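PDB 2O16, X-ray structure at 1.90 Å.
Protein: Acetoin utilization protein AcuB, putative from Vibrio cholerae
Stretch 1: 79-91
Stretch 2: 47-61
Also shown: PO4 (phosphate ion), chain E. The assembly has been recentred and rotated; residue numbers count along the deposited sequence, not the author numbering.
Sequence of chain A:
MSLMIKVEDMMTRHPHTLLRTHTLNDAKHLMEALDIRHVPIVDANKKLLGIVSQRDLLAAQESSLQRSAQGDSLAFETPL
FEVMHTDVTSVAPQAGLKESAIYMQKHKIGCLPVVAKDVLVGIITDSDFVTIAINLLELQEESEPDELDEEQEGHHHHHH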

# COMPACT_ATOMS: atom_id res chain seq x y z
N PRO A 79 -11.30 13.89 -8.01
CA PRO A 79 -11.55 12.99 -6.88
C PRO A 79 -10.76 11.68 -7.00
O PRO A 79 -10.54 11.20 -8.10
CB PRO A 79 -13.04 12.71 -6.96
CG PRO A 79 -13.61 13.80 -7.80
CD PRO A 79 -12.52 14.16 -8.78
N LEU A 80 -10.28 11.17 -5.86
CA LEU A 80 -9.46 9.94 -5.86
C LEU A 80 -10.17 8.73 -6.47
O LEU A 80 -9.51 7.90 -7.13
CB LEU A 80 -8.92 9.64 -4.46
CG LEU A 80 -7.88 10.70 -4.02
CD1 LEU A 80 -7.69 10.74 -2.55
CD2 LEU A 80 -6.50 10.52 -4.76
N PHE A 81 -11.49 8.62 -6.28
CA PHE A 81 -12.23 7.52 -6.95
C PHE A 81 -12.04 7.50 -8.49
O PHE A 81 -12.15 6.43 -9.12
CB PHE A 81 -13.71 7.43 -6.52
CG PHE A 81 -14.61 8.50 -7.13
CD1 PHE A 81 -15.05 8.40 -8.46
CD2 PHE A 81 -15.05 9.57 -6.37
CE1 PHE A 81 -15.89 9.39 -9.02
CE2 PHE A 81 -15.88 10.55 -6.89
CZ PHE A 81 -16.30 10.46 -8.23
N GLU A 82 -11.76 8.67 -9.09
CA GLU A 82 -11.47 8.74 -10.54
C GLU A 82 -10.03 8.37 -10.89
O GLU A 82 -9.72 8.07 -12.04
CB GLU A 82 -11.80 10.13 -11.11
CG GLU A 82 -13.29 10.42 -11.07
CD GLU A 82 -13.71 11.70 -11.78
OE1 GLU A 82 -12.84 12.51 -12.19
OE2 GLU A 82 -14.94 11.89 -11.92
N VAL A 83 -9.13 8.47 -9.92
CA VAL A 83 -7.71 8.21 -10.17
C VAL A 83 -7.36 6.74 -9.84
O VAL A 83 -6.56 6.11 -10.55
CB VAL A 83 -6.82 9.18 -9.36
CG1 VAL A 83 -5.32 8.85 -9.53
CG2 VAL A 83 -7.10 10.68 -9.76
N MET A 84 -7.96 6.19 -8.79
CA MET A 84 -7.55 4.86 -8.35
C MET A 84 -7.98 3.78 -9.36
O MET A 84 -9.05 3.87 -10.01
CB MET A 84 -8.12 4.55 -6.96
CG MET A 84 -9.62 4.34 -6.95
SD MET A 84 -10.25 4.46 -5.26
CE MET A 84 -11.94 3.86 -5.45
N HIS A 85 -7.12 2.77 -9.50
CA HIS A 85 -7.39 1.62 -10.36
C HIS A 85 -8.57 0.83 -9.83
O HIS A 85 -8.70 0.66 -8.61
CB HIS A 85 -6.14 0.72 -10.40
CG HIS A 85 -5.10 1.23 -11.34
ND1 HIS A 85 -5.38 1.55 -12.65
CD2 HIS A 85 -3.79 1.49 -11.16
CE1 HIS A 85 -4.28 1.99 -13.24
NE2 HIS A 85 -3.30 1.95 -12.36
N THR A 86 -9.42 0.36 -10.74
CA THR A 86 -10.61 -0.42 -10.37
C THR A 86 -10.21 -1.86 -9.99
O THR A 86 -10.95 -2.53 -9.28
CB THR A 86 -11.65 -0.40 -11.52
OG1 THR A 86 -11.01 -0.85 -12.71
CG2 THR A 86 -12.18 1.04 -11.76
N ASP A 87 -9.06 -2.33 -10.43
CA ASP A 87 -8.57 -3.64 -10.01
C ASP A 87 -7.77 -3.46 -8.72
O ASP A 87 -6.80 -2.71 -8.70
CB ASP A 87 -7.70 -4.26 -11.09
CG ASP A 87 -8.43 -4.35 -12.42
OD1 ASP A 87 -9.30 -5.22 -12.56
OD2 ASP A 87 -8.14 -3.54 -13.32
N VAL A 88 -8.16 -4.17 -7.66
CA VAL A 88 -7.53 -4.01 -6.37
C VAL A 88 -6.96 -5.37 -5.88
O VAL A 88 -7.72 -6.35 -5.75
CB VAL A 88 -8.55 -3.47 -5.34
CG1 VAL A 88 -7.86 -3.27 -3.94
CG2 VAL A 88 -9.19 -2.15 -5.84
N THR A 89 -5.66 -5.41 -5.61
CA THR A 89 -5.00 -6.63 -5.13
C THR A 89 -4.78 -6.46 -3.64
O THR A 89 -4.32 -5.39 -3.20
CB THR A 89 -3.66 -6.87 -5.86
OG1 THR A 89 -3.90 -6.90 -7.28
CG2 THR A 89 -3.00 -8.23 -5.45
N SER A 90 -5.12 -7.48 -2.86
CA SER A 90 -4.94 -7.44 -1.40
C SER A 90 -4.57 -8.85 -0.90
O SER A 90 -4.55 -9.84 -1.69
CB SER A 90 -6.22 -6.95 -0.70
OG SER A 90 -7.27 -7.87 -0.93
N VAL A 91 -4.26 -8.93 0.40
CA VAL A 91 -3.90 -10.20 1.03
C VAL A 91 -4.46 -10.22 2.45
O VAL A 91 -4.70 -9.15 3.04
CB VAL A 91 -2.35 -10.39 1.04
CG1 VAL A 91 -1.65 -9.38 2.02
CG2 VAL A 91 -1.93 -11.84 1.39
P PO4 E . 0.63 1.81 -10.63
O1 PO4 E . -0.86 2.07 -10.62
O2 PO4 E . 1.24 2.80 -11.60
O3 PO4 E . 1.26 2.03 -9.24
O4 PO4 E . 0.90 0.41 -11.19
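Stretch 2 (47-61) KLLGIVSQRDLLAAQ

Stretch 2 runs as a strand from Leu48 to Ser53 and turns directly into a helix from Gln54, passing stretch 1 in the opposite sense: Val88 lies near Gly50, Met84 near Val52 and Val83 near Asp56. No direct hydrogen bond joins the two; water links their backbones, one molecule donating to Leu49 O (2.9 Å) and to His85 O (2.7 Å).

Packing is apolar at both ends. Val83, chi1 t, brings CG1 to 4.3 Å from Val52 CG1 and 4.2 Å from Leu57 CD2. Val52, chi1 m, also sets its CG1 4.0 Å from Leu80 CD2 and 3.8 Å from Met84 CB, so one methyl serves three neighbours. Met84, p then t and t, extends along the strand until its CE reaches Leu49 CB at 4.0 Å. On the way its SD passes Gly50 CA at 4.0 Å; an ideal CB there would lie 2.8 Å from that SD, so the bare glycine makes room for the thioether. Farther on, Val88 CG1 meets Leu48 CD2 at 3.6 Å, with Leu48 in t, p.

At the turn Ser53 caps the helix, its OG accepting from Asp56 N at 3.0 Å; in return Asp56, chi1 m, takes a hydrogen bond at OD2 from Ser53 N, 2.9 Å away. Ser53, chi1 p, also donates through OG to phosphate O3 at 2.8 Å.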

# COMPACT_ATOMS: atom_id res chain seq x y z
N LYS A 47 -13.09 0.13 5.10
CA LYS A 47 -13.09 -0.94 4.10
C LYS A 47 -12.35 -0.46 2.85
O LYS A 47 -12.50 0.69 2.41
CB LYS A 47 -14.49 -1.44 3.76
CG LYS A 47 -15.22 -2.00 5.01
CD LYS A 47 -16.57 -2.61 4.69
CE LYS A 47 -17.46 -2.66 5.94
NZ LYS A 47 -16.69 -3.08 7.15
N LEU A 48 -11.54 -1.34 2.30
CA LEU A 48 -10.63 -0.95 1.25
C LEU A 48 -11.42 -0.78 -0.03
O LEU A 48 -12.16 -1.69 -0.43
CB LEU A 48 -9.55 -2.02 1.07
CG LEU A 48 -8.62 -1.81 -0.14
CD1 LEU A 48 -7.78 -0.55 0.18
CD2 LEU A 48 -7.74 -3.06 -0.37
N LEU A 49 -11.30 0.38 -0.66
CA LEU A 49 -11.94 0.63 -1.94
C LEU A 49 -10.92 0.65 -3.09
O LEU A 49 -11.28 0.40 -4.22
CB LEU A 49 -12.63 1.99 -1.93
CG LEU A 49 -13.70 2.16 -0.85
CD1 LEU A 49 -14.28 3.58 -0.88
CD2 LEU A 49 -14.79 1.11 -1.06
N GLY A 50 -9.67 0.99 -2.78
CA GLY A 50 -8.61 1.09 -3.81
C GLY A 50 -7.35 1.68 -3.19
O GLY A 50 -7.27 1.82 -1.98
N ILE A 51 -6.35 2.02 -4.02
CA ILE A 51 -5.12 2.55 -3.52
C ILE A 51 -4.50 3.44 -4.61
O ILE A 51 -4.63 3.15 -5.80
CB ILE A 51 -4.17 1.41 -3.00
CG1 ILE A 51 -2.81 1.95 -2.56
CG2 ILE A 51 -4.03 0.29 -4.04
CD1 ILE A 51 -2.06 0.98 -1.68
N VAL A 52 -3.91 4.57 -4.21
CA VAL A 52 -3.23 5.43 -5.18
C VAL A 52 -1.73 5.48 -4.86
O VAL A 52 -1.35 5.55 -3.69
CB VAL A 52 -3.85 6.88 -5.20
CG1 VAL A 52 -5.29 6.84 -5.77
CG2 VAL A 52 -3.83 7.51 -3.78
N SER A 53 -0.91 5.37 -5.90
CA SER A 53 0.55 5.44 -5.72
C SER A 53 1.02 6.79 -6.21
O SER A 53 0.29 7.51 -6.91
CB SER A 53 1.24 4.33 -6.53
OG SER A 53 0.98 4.53 -7.91
N GLN A 54 2.26 7.14 -5.88
CA GLN A 54 2.87 8.32 -6.51
C GLN A 54 2.81 8.21 -8.03
O GLN A 54 2.53 9.21 -8.72
CB GLN A 54 4.33 8.49 -6.07
CG GLN A 54 5.00 9.72 -6.73
CD GLN A 54 6.48 9.76 -6.42
OE1 GLN A 54 7.29 9.06 -7.04
NE2 GLN A 54 6.83 10.53 -5.42
N ARG A 55 3.03 7.00 -8.55
CA ARG A 55 2.96 6.81 -9.99
C ARG A 55 1.57 7.14 -10.57
O ARG A 55 1.45 7.72 -11.66
CB ARG A 55 3.41 5.39 -10.40
CG ARG A 55 3.39 5.20 -11.95
CD ARG A 55 4.06 3.91 -12.39
NE ARG A 55 3.88 3.65 -13.82
CZ ARG A 55 4.42 2.62 -14.48
NH1 ARG A 55 5.18 1.74 -13.84
NH2 ARG A 55 4.19 2.46 -15.78
N ASP A 56 0.51 6.77 -9.86
CA ASP A 56 -0.86 7.12 -10.26
C ASP A 56 -1.03 8.64 -10.32
O ASP A 56 -1.63 9.17 -11.26
CB ASP A 56 -1.89 6.54 -9.28
CG ASP A 56 -1.97 5.01 -9.33
OD1 ASP A 56 -1.74 4.44 -10.42
OD2 ASP A 56 -2.24 4.39 -8.29
N LEU A 57 -0.57 9.32 -9.27
CA LEU A 57 -0.74 10.78 -9.18
C LEU A 57 0.06 11.47 -10.27
O LEU A 57 -0.44 12.39 -10.93
CB LEU A 57 -0.34 11.33 -7.79
CG LEU A 57 -1.10 10.77 -6.58
CD1 LEU A 57 -0.82 11.60 -5.34
CD2 LEU A 57 -2.61 10.68 -6.84
N LEU A 58 1.28 11.00 -10.48
CA LEU A 58 2.15 11.58 -11.51
C LEU A 58 1.56 11.37 -12.90
O LEU A 58 1.56 12.29 -13.72
CB LEU A 58 3.59 11.05 -11.41
CG LEU A 58 4.46 11.45 -10.21
CD1 LEU A 58 5.77 10.69 -10.26
CD2 LEU A 58 4.73 12.98 -10.12
N ALA A 59 1.04 10.18 -13.17
CA ALA A 59 0.38 9.93 -14.47
C ALA A 59 -0.88 10.77 -14.71
O ALA A 59 -1.14 11.22 -15.83
CB ALA A 59 0.06 8.46 -14.63
N ALA A 60 -1.68 11.00 -13.67
CA ALA A 60 -2.88 11.83 -13.83
C ALA A 60 -2.47 13.28 -14.08
O ALA A 60 -3.06 13.96 -14.92
CB ALA A 60 -3.77 11.73 -12.61
N GLN A 61 -1.46 13.75 -13.36
CA GLN A 61 -0.97 15.13 -13.51
C GLN A 61 -0.37 15.35 -14.91
O GLN A 61 -0.67 16.34 -15.58
CB GLN A 61 0.03 15.50 -12.41
CG GLN A 61 -0.63 15.77 -11.06
CD GLN A 61 0.38 15.95 -9.93
OE1 GLN A 61 0.68 17.08 -9.54
NE2 GLN A 61 0.91 14.84 -9.40
O HOH W 1 -10.91 0.71 -7.06
O HOH W 2 -6.87 0.96 -6.67
O HOH W 3 -4.54 2.83 -8.31